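Local coordinates for polysaccharide deacetylase-like protein (Bacillus anthracis, PDB 4V33), which probably removes acetyl groups from cell-wall polysaccharide as a zinc-binding hydrolase, and is required for osmotic stability and maintenance of cell shape, at residues N180-L185 and V196-F201; M174-D179 and E353-S358; L72-Y77 and S91-E96; S50-T55 and T62-D67. All coordinates share one frame; numbering follows the deposited sequence.

Interaction 1 of 4, residues N180-L185 and V196-F201; sequences NGYTLL and VNKPIF. With ACT (acetate ion), chain E; EDO (1,2-ethanediol), chain G.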
# COMPACT_ATOMS: atom_id res chain seq x y z
N ASN A 180 -2.76 2.34 -16.48
CA ASN A 180 -2.71 0.90 -16.25
C ASN A 180 -3.43 0.44 -15.00
O ASN A 180 -3.22 -0.68 -14.54
CB ASN A 180 -1.27 0.39 -16.28
CG ASN A 180 -0.72 0.34 -17.69
OD1 ASN A 180 -0.96 -0.62 -18.42
ND2 ASN A 180 -0.03 1.40 -18.09
N GLY A 181 -4.27 1.31 -14.46
CA GLY A 181 -5.20 0.93 -13.41
C GLY A 181 -4.59 0.73 -12.04
O GLY A 181 -5.16 0.02 -11.21
N TYR A 182 -3.45 1.35 -11.78
CA TYR A 182 -2.86 1.31 -10.44
C TYR A 182 -3.67 2.16 -9.47
O TYR A 182 -4.26 3.17 -9.86
CB TYR A 182 -1.40 1.79 -10.49
CG TYR A 182 -0.47 0.77 -11.08
CD1 TYR A 182 -0.36 0.62 -12.46
CD2 TYR A 182 0.28 -0.07 -10.27
CE1 TYR A 182 0.48 -0.34 -13.01
CE2 TYR A 182 1.12 -1.03 -10.80
CZ TYR A 182 1.21 -1.16 -12.18
OH TYR A 182 2.04 -2.11 -12.72
N THR A 183 -3.70 1.74 -8.21
CA THR A 183 -4.34 2.53 -7.17
C THR A 183 -3.26 3.10 -6.26
O THR A 183 -2.60 2.37 -5.51
CB THR A 183 -5.34 1.69 -6.32
OG1 THR A 183 -6.29 1.06 -7.18
CG2 THR A 183 -6.07 2.58 -5.32
N LEU A 184 -3.06 4.41 -6.34
CA LEU A 184 -2.06 5.07 -5.51
C LEU A 184 -2.58 5.19 -4.09
O LEU A 184 -3.74 5.57 -3.87
CB LEU A 184 -1.69 6.44 -6.08
CG LEU A 184 -0.70 6.45 -7.26
CD1 LEU A 184 -1.22 5.74 -8.52
CD2 LEU A 184 -0.30 7.89 -7.59
N LEU A 185 -1.74 4.83 -3.13
CA LEU A 185 -2.11 4.84 -1.72
C LEU A 185 -1.07 5.56 -0.88
O LEU A 185 0.08 5.76 -1.31
CB LEU A 185 -2.23 3.41 -1.18
CG LEU A 185 -3.31 2.53 -1.80
CD1 LEU A 185 -3.23 1.13 -1.20
CD2 LEU A 185 -4.70 3.13 -1.58
N VAL A 196 -7.98 -3.01 -3.09
CA VAL A 196 -7.89 -2.22 -4.31
C VAL A 196 -7.07 -2.94 -5.36
O VAL A 196 -6.29 -3.84 -5.06
CB VAL A 196 -7.24 -0.83 -4.05
CG1 VAL A 196 -8.02 -0.08 -2.98
CG2 VAL A 196 -5.75 -0.97 -3.68
N ASN A 197 -7.26 -2.54 -6.61
CA ASN A 197 -6.51 -3.10 -7.72
C ASN A 197 -5.13 -2.47 -7.81
O ASN A 197 -5.00 -1.24 -7.69
CB ASN A 197 -7.26 -2.84 -9.03
CG ASN A 197 -6.61 -3.51 -10.22
OD1 ASN A 197 -6.22 -2.85 -11.18
ND2 ASN A 197 -6.51 -4.83 -10.17
N LYS A 198 -4.11 -3.29 -8.00
CA LYS A 198 -2.74 -2.82 -8.23
C LYS A 198 -2.31 -1.69 -7.28
O LYS A 198 -2.01 -0.58 -7.72
CB LYS A 198 -2.60 -2.36 -9.68
CG LYS A 198 -2.82 -3.46 -10.70
CD LYS A 198 -2.56 -2.94 -12.11
CE LYS A 198 -2.88 -3.98 -13.15
NZ LYS A 198 -2.54 -3.48 -14.51
N PRO A 199 -2.29 -1.98 -5.98
CA PRO A 199 -1.85 -0.97 -5.00
C PRO A 199 -0.40 -0.57 -5.24
O PRO A 199 0.42 -1.40 -5.60
CB PRO A 199 -1.97 -1.72 -3.66
CG PRO A 199 -1.83 -3.17 -4.03
CD PRO A 199 -2.59 -3.28 -5.34
N ILE A 200 -0.10 0.71 -5.03
CA ILE A 200 1.26 1.21 -5.17
C ILE A 200 1.42 2.46 -4.31
O ILE A 200 0.47 3.23 -4.15
CB ILE A 200 1.60 1.48 -6.65
CG1 ILE A 200 3.09 1.81 -6.81
CG2 ILE A 200 0.71 2.60 -7.24
CD1 ILE A 200 3.58 1.63 -8.26
N PHE A 201 2.61 2.63 -3.74
CA PHE A 201 2.92 3.80 -2.92
C PHE A 201 3.99 4.62 -3.60
O PHE A 201 5.10 4.15 -3.80
CB PHE A 201 3.43 3.36 -1.54
CG PHE A 201 2.35 2.88 -0.61
CD1 PHE A 201 1.65 1.72 -0.88
CD2 PHE A 201 2.03 3.60 0.53
CE1 PHE A 201 0.64 1.28 -0.04
CE2 PHE A 201 1.03 3.16 1.38
CZ PHE A 201 0.34 2.01 1.10
C ACT E . 0.83 -3.38 -15.49
O ACT E . 1.71 -2.56 -15.20
OXT ACT E . 0.17 -3.84 -14.53
CH3 ACT E . 0.56 -3.81 -16.91
C1 EDO G . -6.55 5.63 -9.23
O1 EDO G . -7.47 6.58 -8.69
C2 EDO G . -5.12 6.02 -8.87
O2 EDO G . -4.98 6.06 -7.45

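Interaction 2 of 4, residues M174-D179 and E353-S358; sequences MKYLKD and EQFASS. With ACT (acetate ion), chain E.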
# COMPACT_ATOMS: atom_id res chain seq x y z
N MET A 174 4.03 8.61 -13.91
CA MET A 174 2.72 8.71 -13.29
C MET A 174 1.60 8.43 -14.29
O MET A 174 0.58 7.82 -13.95
CB MET A 174 2.53 10.07 -12.63
CG MET A 174 3.50 10.34 -11.49
SD MET A 174 3.38 9.19 -10.08
CE MET A 174 4.74 8.08 -10.40
N LYS A 175 1.79 8.85 -15.54
CA LYS A 175 0.80 8.58 -16.57
C LYS A 175 0.70 7.08 -16.81
O LYS A 175 -0.39 6.56 -17.10
CB LYS A 175 1.16 9.31 -17.88
CG LYS A 175 0.13 9.14 -18.98
CD LYS A 175 0.50 9.96 -20.20
CE LYS A 175 -0.61 9.94 -21.26
NZ LYS A 175 -0.78 8.61 -21.90
N TYR A 176 1.83 6.38 -16.71
CA TYR A 176 1.80 4.93 -16.81
C TYR A 176 0.90 4.33 -15.72
O TYR A 176 0.09 3.44 -15.99
CB TYR A 176 3.21 4.32 -16.77
CG TYR A 176 3.19 2.81 -16.91
CD1 TYR A 176 3.06 2.00 -15.80
CD2 TYR A 176 3.26 2.20 -18.16
CE1 TYR A 176 3.01 0.62 -15.91
CE2 TYR A 176 3.21 0.82 -18.29
CZ TYR A 176 3.09 0.04 -17.15
OH TYR A 176 3.04 -1.34 -17.26
N LEU A 177 1.03 4.82 -14.49
CA LEU A 177 0.18 4.35 -13.41
C LEU A 177 -1.29 4.63 -13.71
O LEU A 177 -2.17 3.77 -13.50
CB LEU A 177 0.59 5.00 -12.09
CG LEU A 177 2.03 4.73 -11.64
CD1 LEU A 177 2.28 5.36 -10.27
CD2 LEU A 177 2.28 3.23 -11.59
N LYS A 178 -1.56 5.83 -14.21
CA LYS A 178 -2.92 6.25 -14.54
C LYS A 178 -3.53 5.38 -15.62
O LYS A 178 -4.69 4.97 -15.52
CB LYS A 178 -2.93 7.72 -14.99
CG LYS A 178 -4.31 8.26 -15.38
CD LYS A 178 -4.22 9.75 -15.71
CE LYS A 178 -5.59 10.30 -16.11
NZ LYS A 178 -5.55 11.77 -16.36
N ASP A 179 -2.74 5.10 -16.66
CA ASP A 179 -3.23 4.34 -17.80
C ASP A 179 -3.35 2.84 -17.56
O ASP A 179 -3.99 2.13 -18.35
CB ASP A 179 -2.32 4.57 -19.01
CG ASP A 179 -2.41 5.98 -19.54
OD1 ASP A 179 -3.35 6.69 -19.15
OD2 ASP A 179 -1.54 6.35 -20.36
N GLU A 353 9.65 1.95 -19.55
CA GLU A 353 9.72 0.50 -19.65
C GLU A 353 10.39 -0.10 -18.40
O GLU A 353 9.92 -1.10 -17.85
CB GLU A 353 10.46 0.09 -20.91
CG GLU A 353 9.73 0.43 -22.23
CD GLU A 353 9.77 1.92 -22.60
OE1 GLU A 353 10.69 2.68 -22.20
OE2 GLU A 353 8.85 2.33 -23.36
N GLN A 354 11.50 0.50 -17.97
CA GLN A 354 12.18 0.02 -16.77
C GLN A 354 11.32 0.23 -15.53
O GLN A 354 11.26 -0.63 -14.64
CB GLN A 354 13.53 0.73 -16.62
CG GLN A 354 14.57 0.24 -17.61
CD GLN A 354 15.83 1.07 -17.59
OE1 GLN A 354 15.78 2.30 -17.45
NE2 GLN A 354 16.98 0.41 -17.76
N PHE A 355 10.66 1.38 -15.48
CA PHE A 355 9.71 1.70 -14.41
C PHE A 355 8.63 0.62 -14.33
O PHE A 355 8.39 0.03 -13.27
CB PHE A 355 9.09 3.08 -14.72
CG PHE A 355 8.01 3.52 -13.76
CD1 PHE A 355 8.34 4.11 -12.55
CD2 PHE A 355 6.67 3.39 -14.11
CE1 PHE A 355 7.33 4.54 -11.68
CE2 PHE A 355 5.67 3.82 -13.24
CZ PHE A 355 6.01 4.39 -12.03
N ALA A 356 8.00 0.35 -15.47
CA ALA A 356 6.95 -0.66 -15.55
C ALA A 356 7.43 -2.04 -15.09
O ALA A 356 6.76 -2.72 -14.33
CB ALA A 356 6.41 -0.73 -16.97
N SER A 357 8.61 -2.46 -15.55
CA SER A 357 9.13 -3.77 -15.17
C SER A 357 9.36 -3.89 -13.67
O SER A 357 9.22 -4.98 -13.11
CB SER A 357 10.44 -4.05 -15.91
OG SER A 357 10.18 -4.26 -17.28
N SER A 358 9.72 -2.78 -13.04
CA SER A 358 10.10 -2.77 -11.62
C SER A 358 8.89 -2.80 -10.70
O SER A 358 9.04 -3.09 -9.50
CB SER A 358 10.97 -1.55 -11.31
OG SER A 358 10.19 -0.37 -11.20
C ACT E . 0.83 -3.38 -15.49
O ACT E . 1.71 -2.56 -15.20
OXT ACT E . 0.17 -3.84 -14.53
CH3 ACT E . 0.56 -3.81 -16.91

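Interaction 3 of 4, residues L72-Y77 and S91-E96; sequences LTEVQY and SLSSKE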
# COMPACT_ATOMS: atom_id res chain seq x y z
N LEU A 72 -29.45 -29.45 4.38
CA LEU A 72 -29.24 -28.88 3.05
C LEU A 72 -28.81 -29.91 2.01
O LEU A 72 -28.18 -30.91 2.33
CB LEU A 72 -28.15 -27.81 3.11
CG LEU A 72 -28.32 -26.60 4.03
CD1 LEU A 72 -27.08 -25.73 3.98
CD2 LEU A 72 -29.56 -25.80 3.64
N THR A 73 -29.13 -29.62 0.75
CA THR A 73 -28.63 -30.44 -0.35
C THR A 73 -27.47 -29.75 -1.04
O THR A 73 -26.67 -30.39 -1.72
CB THR A 73 -29.73 -30.74 -1.39
OG1 THR A 73 -30.31 -29.51 -1.84
CG2 THR A 73 -30.81 -31.62 -0.78
N GLU A 74 -27.36 -28.44 -0.85
CA GLU A 74 -26.40 -27.65 -1.60
C GLU A 74 -26.05 -26.38 -0.84
O GLU A 74 -26.87 -25.84 -0.10
CB GLU A 74 -27.03 -27.29 -2.96
CG GLU A 74 -26.21 -26.41 -3.88
CD GLU A 74 -26.98 -26.01 -5.13
OE1 GLU A 74 -28.16 -26.42 -5.26
OE2 GLU A 74 -26.41 -25.29 -5.98
N VAL A 75 -24.82 -25.90 -1.02
CA VAL A 75 -24.42 -24.58 -0.56
C VAL A 75 -23.96 -23.80 -1.77
O VAL A 75 -23.20 -24.31 -2.60
CB VAL A 75 -23.28 -24.65 0.48
CG1 VAL A 75 -22.67 -23.27 0.72
CG2 VAL A 75 -23.80 -25.24 1.79
N GLN A 76 -24.43 -22.56 -1.91
CA GLN A 76 -23.93 -21.70 -2.97
C GLN A 76 -23.10 -20.59 -2.38
O GLN A 76 -23.55 -19.88 -1.48
CB GLN A 76 -25.08 -21.12 -3.79
CG GLN A 76 -25.92 -22.20 -4.46
CD GLN A 76 -26.92 -21.65 -5.46
OE1 GLN A 76 -27.14 -20.44 -5.55
NE2 GLN A 76 -27.52 -22.54 -6.23
N TYR A 77 -21.88 -20.45 -2.89
CA TYR A 77 -20.96 -19.43 -2.42
C TYR A 77 -20.88 -18.30 -3.42
O TYR A 77 -20.37 -18.48 -4.53
CB TYR A 77 -19.55 -20.00 -2.25
CG TYR A 77 -19.42 -21.15 -1.27
CD1 TYR A 77 -19.17 -20.91 0.07
CD2 TYR A 77 -19.51 -22.47 -1.70
CE1 TYR A 77 -19.02 -21.96 0.98
CE2 TYR A 77 -19.36 -23.53 -0.80
CZ TYR A 77 -19.12 -23.26 0.54
OH TYR A 77 -18.97 -24.29 1.44
N SER A 91 -21.36 -17.03 -8.60
CA SER A 91 -21.79 -17.98 -7.59
C SER A 91 -21.27 -19.37 -7.91
O SER A 91 -21.46 -19.87 -9.03
CB SER A 91 -23.31 -17.97 -7.49
OG SER A 91 -23.78 -18.97 -6.59
N LEU A 92 -20.64 -20.01 -6.93
CA LEU A 92 -20.07 -21.34 -7.10
C LEU A 92 -20.78 -22.31 -6.16
O LEU A 92 -20.84 -22.08 -4.95
CB LEU A 92 -18.57 -21.32 -6.82
CG LEU A 92 -17.76 -20.30 -7.63
CD1 LEU A 92 -16.29 -20.28 -7.20
CD2 LEU A 92 -17.87 -20.59 -9.12
N SER A 93 -21.30 -23.40 -6.72
CA SER A 93 -22.11 -24.36 -5.99
C SER A 93 -21.31 -25.57 -5.52
O SER A 93 -20.48 -26.10 -6.26
CB SER A 93 -23.28 -24.82 -6.87
OG SER A 93 -23.93 -25.97 -6.36
N SER A 94 -21.55 -26.00 -4.29
CA SER A 94 -21.08 -27.30 -3.82
C SER A 94 -22.25 -28.17 -3.39
O SER A 94 -23.12 -27.73 -2.63
CB SER A 94 -20.11 -27.16 -2.65
OG SER A 94 -19.76 -28.44 -2.16
N LYS A 95 -22.25 -29.41 -3.85
CA LYS A 95 -23.24 -30.39 -3.38
C LYS A 95 -22.53 -31.51 -2.63
O LYS A 95 -23.09 -32.59 -2.43
CB LYS A 95 -24.07 -30.93 -4.54
CG LYS A 95 -24.93 -29.87 -5.23
CD LYS A 95 -25.74 -30.46 -6.37
CE LYS A 95 -26.59 -29.39 -7.05
NZ LYS A 95 -27.46 -29.95 -8.12
N GLU A 96 -21.30 -31.24 -2.21
CA GLU A 96 -20.48 -32.21 -1.49
C GLU A 96 -20.84 -32.26 -0.01
O GLU A 96 -20.03 -31.93 0.85
CB GLU A 96 -19.00 -31.87 -1.64
CG GLU A 96 -18.50 -31.85 -3.08
CD GLU A 96 -18.06 -33.22 -3.57
OE1 GLU A 96 -18.51 -34.24 -2.99
OE2 GLU A 96 -17.25 -33.28 -4.52
O HOH W 1 -26.35 -32.94 -1.96
O HOH W 2 -25.75 -17.93 -4.95

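Interaction 4 of 4, residues S50-T55 and T62-D67; sequences SYNPIT and TIHMTD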
# COMPACT_ATOMS: atom_id res chain seq x y z
N SER A 50 -14.91 -21.90 6.61
CA SER A 50 -13.47 -22.03 6.86
C SER A 50 -12.78 -22.43 5.57
O SER A 50 -13.43 -22.71 4.56
CB SER A 50 -13.18 -23.05 7.96
OG SER A 50 -13.62 -24.34 7.57
N TYR A 51 -11.45 -22.45 5.59
CA TYR A 51 -10.68 -22.87 4.44
C TYR A 51 -9.33 -23.41 4.88
O TYR A 51 -8.85 -23.08 5.96
CB TYR A 51 -10.51 -21.73 3.43
CG TYR A 51 -10.10 -20.41 4.04
CD1 TYR A 51 -8.76 -20.11 4.22
CD2 TYR A 51 -11.04 -19.47 4.42
CE1 TYR A 51 -8.36 -18.90 4.78
CE2 TYR A 51 -10.66 -18.26 4.98
CZ TYR A 51 -9.32 -17.98 5.15
OH TYR A 51 -8.92 -16.79 5.70
N ASN A 52 -8.73 -24.24 4.04
CA ASN A 52 -7.39 -24.74 4.33
C ASN A 52 -6.43 -23.57 4.44
O ASN A 52 -6.50 -22.63 3.66
CB ASN A 52 -6.94 -25.72 3.24
CG ASN A 52 -7.82 -26.94 3.15
OD1 ASN A 52 -8.59 -27.24 4.06
ND2 ASN A 52 -7.72 -27.67 2.04
N PRO A 53 -5.52 -23.62 5.43
CA PRO A 53 -4.59 -22.52 5.68
C PRO A 53 -3.82 -22.09 4.44
O PRO A 53 -3.43 -22.93 3.63
CB PRO A 53 -3.63 -23.10 6.71
CG PRO A 53 -4.44 -24.11 7.44
CD PRO A 53 -5.36 -24.71 6.41
N ILE A 54 -3.63 -20.79 4.29
CA ILE A 54 -2.84 -20.26 3.18
C ILE A 54 -1.73 -19.38 3.71
O ILE A 54 -1.74 -18.97 4.87
CB ILE A 54 -3.70 -19.45 2.20
CG1 ILE A 54 -4.46 -18.34 2.93
CG2 ILE A 54 -4.65 -20.37 1.45
CD1 ILE A 54 -5.20 -17.38 2.01
N THR A 55 -0.75 -19.11 2.86
CA THR A 55 0.31 -18.16 3.18
C THR A 55 0.33 -17.11 2.08
O THR A 55 -0.46 -17.18 1.14
CB THR A 55 1.69 -18.83 3.25
OG1 THR A 55 2.10 -19.24 1.94
CG2 THR A 55 1.66 -20.03 4.18
N THR A 62 -9.10 -24.78 -0.28
CA THR A 62 -10.42 -25.38 -0.33
C THR A 62 -11.29 -24.79 0.77
O THR A 62 -10.88 -24.72 1.92
CB THR A 62 -10.35 -26.91 -0.17
OG1 THR A 62 -9.52 -27.46 -1.20
CG2 THR A 62 -11.74 -27.52 -0.26
N ILE A 63 -12.49 -24.36 0.39
CA ILE A 63 -13.44 -23.77 1.33
C ILE A 63 -14.39 -24.85 1.86
O ILE A 63 -14.80 -25.74 1.12
CB ILE A 63 -14.25 -22.64 0.65
CG1 ILE A 63 -13.30 -21.52 0.21
CG2 ILE A 63 -15.33 -22.10 1.58
CD1 ILE A 63 -13.93 -20.52 -0.75
N HIS A 64 -14.72 -24.78 3.14
CA HIS A 64 -15.67 -25.71 3.74
C HIS A 64 -16.69 -24.96 4.58
O HIS A 64 -16.45 -23.82 4.98
CB HIS A 64 -14.95 -26.71 4.64
CG HIS A 64 -13.83 -27.44 3.97
ND1 HIS A 64 -14.01 -28.58 3.23
CD2 HIS A 64 -12.50 -27.18 3.95
CE1 HIS A 64 -12.85 -29.01 2.78
NE2 HIS A 64 -11.91 -28.17 3.19
N MET A 65 -17.81 -25.61 4.86
CA MET A 65 -18.75 -25.08 5.83
C MET A 65 -18.98 -26.06 6.97
O MET A 65 -19.10 -27.27 6.75
CB MET A 65 -20.09 -24.74 5.18
CG MET A 65 -21.08 -24.12 6.16
SD MET A 65 -21.22 -22.34 5.99
CE MET A 65 -21.18 -22.29 4.23
N THR A 66 -19.04 -25.54 8.18
CA THR A 66 -19.38 -26.35 9.34
C THR A 66 -20.50 -25.67 10.13
O THR A 66 -20.93 -24.57 9.78
CB THR A 66 -18.17 -26.58 10.25
OG1 THR A 66 -17.54 -25.32 10.55
CG2 THR A 66 -17.16 -27.48 9.56
N ASP A 67 -20.97 -26.35 11.17
CA ASP A 67 -21.94 -25.78 12.10
C ASP A 67 -23.26 -25.38 11.45
O ASP A 67 -23.97 -24.51 11.95
CB ASP A 67 -21.34 -24.59 12.85
CG ASP A 67 -20.03 -24.92 13.53
OD1 ASP A 67 -19.85 -26.08 13.97
OD2 ASP A 67 -19.17 -24.02 13.64
O HOH W 3 -16.02 -24.40 8.58

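Interaction 1 of 4, residues N180-L185 and V196-F201
K198 lies across the ring of Y182, its CD 4.0 Å from the ring centroid and only 8° off the ring normal, a CH-pi contact over the middle of the face. Beyond CG the lysine chain is fully extended, and this carries NZ past the ring to the carbonyl O of N180, which it meets in the carbonyl plane at 2.9 Å. NZ also donates to OXT of an acetate ion, probably from the crystallisation liquor, whose other oxygen sits at the edge of the Y182 ring and accepts from Y182 OH. The ammonium thus has a backbone and a carboxylate partner.

T183 bonds through its hydroxyl. With OG1 anti to the carbonyl carbon (chi1 -55°), OG1 donates to N197 O at 2.7 Å, on a lone pair in the carbonyl plane, while CG2 packs on V196. Further along, L185 CB stands over the F201 ring, offset toward its rim, 4.0 Å from the centroid, and L184 CD1 lies beside I200 CG2, both side chains pointing the same way. Three backbone bonds join the chains in parallel register: T183 N to K198 O, I200 N to T183 O, and L185 N to I200 O.

Parallel strands 183-185 and 199-206, with helices packed on them, are as in the distorted beta/alpha barrel of NodB-type polysaccharide deacetylases. Y182, L184 and I200 are covered by L177 of helix 167-179, Y182 and I200 also by I359 of helix 352-359, and F201 packs against V146 of strand 146-149.

Interaction 2 of 4, residues M174-D179 and E353-S358
M174 reaches F355 with its methyl end: CB points away from the other helix, yet the side chain bends back to bring CE within 4.2 Å of F355 CZ. The same side chain touches L218 and L221 of helix 211-221 and Y149 and V202 of the sheet.

Two residues on, Y176 meets the second helix with its ring. CG is anti to the backbone N (chi1 -179°), which sends it toward the other helix. A356 CB approaches both CZ and OH of the tyrosine at 3.4 Å. Y176 CD1 lies 4.1 Å from F355 CE2, near the plane of the F355 ring, the two aromatic side chains crossing at a slant. The phenol OH donates to an acetate oxygen at 2.7 Å.

L177 follows with CD2 against the F355 edge, 3.8 Å from CE2 and near the ring plane, the two side chains running at about a right angle. F355 is therefore bordered by M174, Y176 and L177, and it also touches L147 and Y149 of strand 146-149.

The helix segments approach to 10.6 Å between axes, with N-to-C directions 53° apart, and bury 211 Å². Their side-chain contacts are apolar and no hydrogen bond is found between these segments, consistent with cohesion by apolar packing of helices 167-179 and 352-359 beside the sheet; the Y176 hydroxyl is turned to an acetate that probably came from the crystallisation liquor.

Interaction 3 of 4, residues L72-Y77 and S91-E96
V75 and S94 face each other as an antiparallel hydrogen-bonded pair, with V75 N to S94 O at 3.0 Å and S94 N to V75 O at 2.9 Å, both close to straight. Y77 and L92 form the second such pair, and the non-hydrogen-bonded pair Q76 and S93 lies between them with CA atoms 4.4 Å apart. The strand segments run at 158° to each other.

Polar side-chain bonds centre on E74. It extends fully beyond CG, with CG anti to the backbone N (chi1 177°), and two donors grip its OE2 from opposite faces of the carboxylate plane: S93 OG at 2.6 Å and Q76 NE2 at 3.0 Å. This would restrict rotation of the carboxylate. K95 crosses E74 at a slant, but OE1 and NZ stay 4.6 Å apart, beyond a salt bridge; any attraction is long-range. One water joins Q76 OE1 to S91 OG, and another binds T73 O with a weak link to K95 O. The Y77 hydroxyl bonds to F101 O, and S94 OG to S102 O while accepting from E96 N, an ST turn.

V75, Y77, L92 and S94 line one face of the sheet. Across the hairpin, S94 CB touches the Y77 ring edge at CE2; within strand 74-81, V75 CG1 stands 3.5 Å above the plane of that ring, offset toward its rim.

Strands 74-81 and 90-94 make a beta hairpin at one border of a four-stranded antiparallel sheet. T73 and E74 form a classic bulge opposite I124, and this sheet packs on a three-stranded one, consistent with a fibronectin type III sandwich.

Interaction 4 of 4, residues S50-T55 and T62-D67
S50 and H64 hold the closely fitted part of the contact, a hydrogen-bonded antiparallel pair in which S50 N donates to H64 O at 3.0 Å and H64 N to S50 O at 2.8 Å, each bond close to straight. Next to it, Y51 and I63 form a non-hydrogen-bonded pair. Its closeness is seen in Y51 CA, 3.1 Å from T62 O in a CA-H...O contact, while N52 N donates to the same T62 O at 3.1 Å. Y51 CB lies against I63 CG1, but the side chain leads away, CG being set between the backbone N and the carbonyl carbon (chi1 47°), and touches I138 of strand 130-140.

Strands 48-51 and 60-66 form a beta hairpin at one border of the three-stranded sheet, and I63 faces inward onto Y77 of the other sheet, as in a fibronectin type III sandwich.

The side-chain contacts around N52, T62 and H64 are looser and polar. N52 and T62 lie side by side, ND2 3.5 Å from T62 CB, while the buried T62 N has no partner in the model. N52 OD1 sits in the plane of the H64 ring at its edge, 3.6 Å from NE2, with amide and ring planes 42° apart. Beyond H64, S50 OG and T66 OG1 meet through a shared water.

From the N terminus, interaction 4 closes first, joining strands 48-51 and 60-66 across a short loop. The chain then enters strand 74-81, and interaction 3 closes the next hairpin with strand 90-94; the two follow in series and touch where Y77 and V75 meet I63 and M65, tying both sheets of the small domain together. The deacetylase domain comes later. Helix 167-179 leads directly into strand 183-185, which interaction 1 pairs with strand 199-206. Interaction 2 waits for the C-terminal helix 352-359, and its long loop encloses interaction 1. These two touch through L177 and share the acetate, whereas interactions 1 and 3 have centres about 34 Å apart.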